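Local atomic coordinates of putative uncharacterized protein (Bacteroides thetaiotaomicron, PDB entry 2RBK), a protein that probably acts as a magnesium-dependent phosphatase of the haloacid dehalogenase superfamily, holding a vanadium oxide and a magnesium ion in its active site here. Residues 15-19 and 127-131; 81-86 and 181-186. All coordinates share one frame; numbering follows the deposited sequence. Where two conformers were deposited one is given.

Contact 1: residues 15-19 and 127-131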
# COMPACT_ATOMS: atom_id res chain seq x y z
N SER A 15 0.75 11.63 -7.34
CA SER A 15 0.87 12.79 -6.51
C SER A 15 -0.37 13.06 -5.68
O SER A 15 -1.47 13.07 -6.23
CB SER A 15 1.12 13.98 -7.43
OG SER A 15 1.06 15.19 -6.69
N PHE A 16 -0.23 13.38 -4.40
CA PHE A 16 -1.35 13.77 -3.58
C PHE A 16 -1.82 15.16 -3.98
O PHE A 16 -2.97 15.51 -3.75
CB PHE A 16 -0.98 13.78 -2.10
CG PHE A 16 -0.94 12.45 -1.44
CD1 PHE A 16 -2.07 11.73 -1.21
CD2 PHE A 16 0.27 11.86 -1.02
CE1 PHE A 16 -2.04 10.49 -0.55
CE2 PHE A 16 0.24 10.67 -0.39
CZ PHE A 16 -0.86 9.92 -0.14
N GLU A 17 -0.92 15.95 -4.52
CA GLU A 17 -1.27 17.36 -4.85
C GLU A 17 -1.99 17.45 -6.18
O GLU A 17 -2.96 18.23 -6.28
CB GLU A 17 0.01 18.19 -4.67
CG GLU A 17 0.58 18.22 -3.24
CD GLU A 17 1.41 17.07 -2.74
OE1 GLU A 17 2.06 16.26 -3.47
OE2 GLU A 17 1.42 16.93 -1.48
N THR A 18 -1.60 16.65 -7.18
CA THR A 18 -2.25 16.69 -8.45
C THR A 18 -3.20 15.53 -8.67
O THR A 18 -4.02 15.53 -9.58
CB THR A 18 -1.25 16.67 -9.61
OG1 THR A 18 -0.66 15.37 -9.65
CG2 THR A 18 -0.10 17.69 -9.50
N HIS A 19 -3.10 14.43 -7.95
CA HIS A 19 -3.82 13.20 -8.15
C HIS A 19 -3.48 12.51 -9.48
O HIS A 19 -4.26 11.72 -10.01
CB HIS A 19 -5.33 13.35 -7.98
CG HIS A 19 -5.57 14.00 -6.63
ND1 HIS A 19 -5.31 13.38 -5.42
CD2 HIS A 19 -6.01 15.27 -6.37
CE1 HIS A 19 -5.63 14.26 -4.46
NE2 HIS A 19 -6.06 15.41 -5.00
N ASP A 127 -13.41 12.66 -1.67
CA ASP A 127 -13.24 13.98 -2.28
C ASP A 127 -11.77 14.26 -2.62
O ASP A 127 -11.54 14.97 -3.59
CB ASP A 127 -13.76 15.10 -1.40
CG ASP A 127 -15.28 15.06 -1.31
OD1 ASP A 127 -15.90 14.29 -2.09
OD2 ASP A 127 -15.76 15.77 -0.42
N PHE A 128 -10.90 13.68 -1.81
CA PHE A 128 -9.46 13.84 -2.05
C PHE A 128 -8.82 12.77 -2.87
O PHE A 128 -8.20 12.95 -3.94
CB PHE A 128 -8.83 13.84 -0.65
CG PHE A 128 -7.36 14.21 -0.72
CD1 PHE A 128 -6.95 15.42 -1.29
CD2 PHE A 128 -6.43 13.34 -0.19
CE1 PHE A 128 -5.60 15.78 -1.33
CE2 PHE A 128 -5.10 13.69 -0.26
CZ PHE A 128 -4.67 14.88 -0.83
N LEU A 129 -8.90 11.54 -2.32
CA LEU A 129 -8.21 10.46 -2.95
C LEU A 129 -9.05 9.95 -4.08
O LEU A 129 -8.43 9.11 -4.73
CB LEU A 129 -7.93 9.24 -2.11
CG LEU A 129 -6.98 9.43 -0.96
CD1 LEU A 129 -6.89 8.19 -0.11
CD2 LEU A 129 -5.60 9.83 -1.52
N HIS A 130 -10.26 10.39 -4.27
CA HIS A 130 -10.93 9.99 -5.50
C HIS A 130 -11.23 8.50 -5.52
O HIS A 130 -11.22 7.98 -6.63
CB HIS A 130 -10.02 10.21 -6.74
CG HIS A 130 -9.65 11.63 -6.84
ND1 HIS A 130 -10.63 12.58 -7.04
CD2 HIS A 130 -8.46 12.24 -6.75
CE1 HIS A 130 -10.03 13.75 -7.07
NE2 HIS A 130 -8.74 13.58 -6.90
N VAL A 131 -11.44 7.96 -4.33
CA VAL A 131 -11.93 6.57 -4.34
C VAL A 131 -13.43 6.60 -4.59
O VAL A 131 -14.12 7.47 -4.03
CB VAL A 131 -11.56 5.92 -3.02
CG1 VAL A 131 -12.20 4.57 -2.82
CG2 VAL A 131 -10.03 5.78 -2.96
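His19 makes T-shaped stacks with two aromatic rings of the 127-131 segment, using its edge for one and a face for the other. The edge goes to Phe128: CE1 of His19 comes down over the Phe128 face, off centre, 3.5 Å from Phe128 CE1, with the planes 86° apart. To His130 it offers a face instead. There NE2 of His130 arrives edge-on, 3.2 Å from His19 CG, and the two rings are again nearly perpendicular. CG of His19 lies beside the backbone N (chi1 -53°), which swings the imidazole across to the other segment and into this cluster. Phe128 O lies over the same imidazole face, 2.9 Å from His19 CE1, but no hydrogen bond crosses between the segments. An alanine at His19 would remove the ring that links Phe128 and His130 and would probably leave both without their perpendicular partner.

The apolar contacts centre on Phe16. Its CD1 lies 3.7 Å from CE2 of Phe128, the two side chains crossing at about a right angle, while CD2 of Leu129 touches the edge of the Phe16 ring at CE1, also at 3.7 Å.

The 15-19 loop follows strand 4-7 and precedes helix 23-34; across from it, 127-131 takes in the C-terminal part of helix 119-128 and the turn after it, with His130 at positive phi. Phe16 also packs on Asp10 and Asp211, two magnesium ligands, so this surface contact borders the active site, consistent with the inserted cap of this superfamily closing against the core there.

Contact 2: residues 81-86 and 181-186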
# COMPACT_ATOMS: atom_id res chain seq x y z
N TYR A 81 -0.27 -15.32 -2.99
CA TYR A 81 -0.28 -15.30 -1.54
C TYR A 81 -1.48 -14.49 -1.08
O TYR A 81 -1.77 -13.45 -1.66
CB TYR A 81 1.01 -14.69 -0.93
CG TYR A 81 0.92 -14.56 0.56
CD1 TYR A 81 0.94 -15.66 1.41
CD2 TYR A 81 0.74 -13.31 1.15
CE1 TYR A 81 0.80 -15.53 2.77
CE2 TYR A 81 0.58 -13.18 2.51
CZ TYR A 81 0.62 -14.28 3.34
OH TYR A 81 0.51 -14.19 4.69
N LYS A 82 -2.15 -14.94 -0.02
CA LYS A 82 -3.16 -14.13 0.63
C LYS A 82 -3.22 -14.53 2.10
O LYS A 82 -2.66 -15.56 2.50
CB LYS A 82 -4.52 -14.24 -0.03
CG LYS A 82 -5.08 -15.63 -0.27
CD LYS A 82 -6.54 -15.61 -0.67
CE LYS A 82 -7.27 -16.92 -0.46
NZ LYS A 82 -8.45 -17.20 -1.30
N SER A 83 -3.91 -13.71 2.86
CA SER A 83 -4.08 -13.97 4.27
C SER A 83 -5.43 -13.44 4.74
O SER A 83 -6.12 -12.76 4.01
CB SER A 83 -2.95 -13.31 5.12
OG SER A 83 -3.04 -11.92 5.02
N ALA A 84 -5.76 -13.75 5.97
CA ALA A 84 -6.98 -13.27 6.59
C ALA A 84 -6.68 -13.01 8.07
O ALA A 84 -5.86 -13.67 8.70
CB ALA A 84 -8.11 -14.24 6.44
N ILE A 85 -7.39 -12.04 8.64
CA ILE A 85 -7.23 -11.64 10.02
C ILE A 85 -7.93 -12.60 10.95
O ILE A 85 -9.09 -12.97 10.69
CB ILE A 85 -7.74 -10.19 10.18
CG1 ILE A 85 -6.94 -9.22 9.32
CG2 ILE A 85 -7.73 -9.78 11.63
CD1 ILE A 85 -7.54 -7.86 9.24
N PRO A 86 -7.34 -12.98 12.06
CA PRO A 86 -8.05 -13.78 13.07
C PRO A 86 -9.42 -13.15 13.42
O PRO A 86 -9.51 -11.96 13.66
CB PRO A 86 -7.11 -13.73 14.28
CG PRO A 86 -5.75 -13.68 13.64
CD PRO A 86 -5.96 -12.73 12.48
N VAL A 181 -4.82 -2.49 8.89
CA VAL A 181 -4.59 -3.59 9.80
C VAL A 181 -4.68 -4.88 8.98
O VAL A 181 -5.68 -5.12 8.30
CB VAL A 181 -5.62 -3.58 10.92
CG1 VAL A 181 -5.33 -4.72 11.91
CG2 VAL A 181 -5.60 -2.26 11.66
N THR A 182 -3.63 -5.73 9.09
CA THR A 182 -3.52 -6.99 8.40
C THR A 182 -3.00 -8.03 9.37
O THR A 182 -2.57 -7.73 10.49
CB THR A 182 -2.60 -6.86 7.18
OG1 THR A 182 -1.36 -6.28 7.64
CG2 THR A 182 -3.23 -6.05 6.05
N ALA A 183 -3.03 -9.31 8.95
CA ALA A 183 -2.61 -10.38 9.82
C ALA A 183 -1.11 -10.39 10.05
O ALA A 183 -0.31 -9.73 9.37
CB ALA A 183 -3.07 -11.71 9.21
N LYS A 184 -0.69 -11.19 11.04
CA LYS A 184 0.69 -11.31 11.48
C LYS A 184 1.64 -11.48 10.33
O LYS A 184 1.54 -12.39 9.54
CB LYS A 184 0.80 -12.54 12.41
CG LYS A 184 2.15 -12.96 12.92
CD LYS A 184 2.46 -12.03 14.09
CE LYS A 184 3.69 -12.53 14.83
NZ LYS A 184 4.15 -11.36 15.66
N GLY A 185 2.66 -10.58 10.29
CA GLY A 185 3.70 -10.67 9.31
C GLY A 185 3.37 -10.06 7.96
O GLY A 185 4.28 -9.92 7.15
N ASP A 186 2.12 -9.66 7.71
CA ASP A 186 1.73 -9.14 6.41
C ASP A 186 1.98 -7.67 6.31
O ASP A 186 1.18 -6.84 6.71
CB ASP A 186 0.28 -9.50 6.13
CG ASP A 186 0.15 -11.03 6.03
OD1 ASP A 186 1.10 -11.68 5.56
OD2 ASP A 186 -0.88 -11.52 6.52
O HOH W 1 -4.54 -10.19 6.66
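Asp186 reaches across to Tyr81 and Ser83 and takes one hydroxyl on each carboxylate oxygen. Its CB points toward the 81-86 segment, and with CG beside the backbone N (chi1 -65°) the carboxylate is carried in between the two hydroxyls. CG itself sits 3.5 Å from Tyr81 OH and equally far from Ser83 OG. Beyond it the branches part. OD1 accepts a hydrogen bond from Tyr81 OH at 2.7 Å, on its syn side and 22° out of the carboxylate plane. OD2 accepts one from Ser83 OG, also at 2.7 Å, but from well above the plane, 59° out of it. With both oxygens gripped, the carboxylate's rotation is probably well fixed.

Ser83 OG has a second task: it accepts from a water that in turn accepts from Ala183 N at 2.9 Å, so hydroxyl and water together link the carboxylate to the backbone of Ala183. Farther along, carbon atoms pack against backbone: CB of Ala183 rests 3.4 Å from Ala84 O, and Ile85 lays its CD1 against Val181 O. Pro86 CD adds a loose apolar touch on Ala183 CB.

On the far side the chain folds back in a type II turn from Ala183 to Asp186, closed by Asp186 N to Ala183 O; Thr182 OG1 adds a bond to Asp186 O, steadying the residue that bears the carboxylate.

Tyr81, near the end of strand 78-82 at one margin of the mixed core sheet, and the segment just after it thus meet the end of strand 180-182 and the turn that follows, where the chain probably passes between core and inserted cap. Pro86 sits at the N-cap position, right before helix 87-100, and Ile85 and Val181 both lean on Met150 of strand 149-152.

From the N terminus the chain leaves strand 4-7 and enters the 15-19 loop, the first half of contact 1. It then runs through the strands on one side of strand 4-7 to 81-86, where contact 2 opens, and on through helix 119-128 to 127-131, which closes the first loop. Only later, at 181-186, does contact 2 close. The two loops therefore cross. The centres of the two contacts are about 27 Å apart, on opposite sides of the chain's centre, and the contacts do not touch. Contact 1 joins a loop of the mixed-sheet part to the end of helix 119-128; contact 2 joins edge strand 78-82 and the residues after it to the end of strand 180-182 and its following turn.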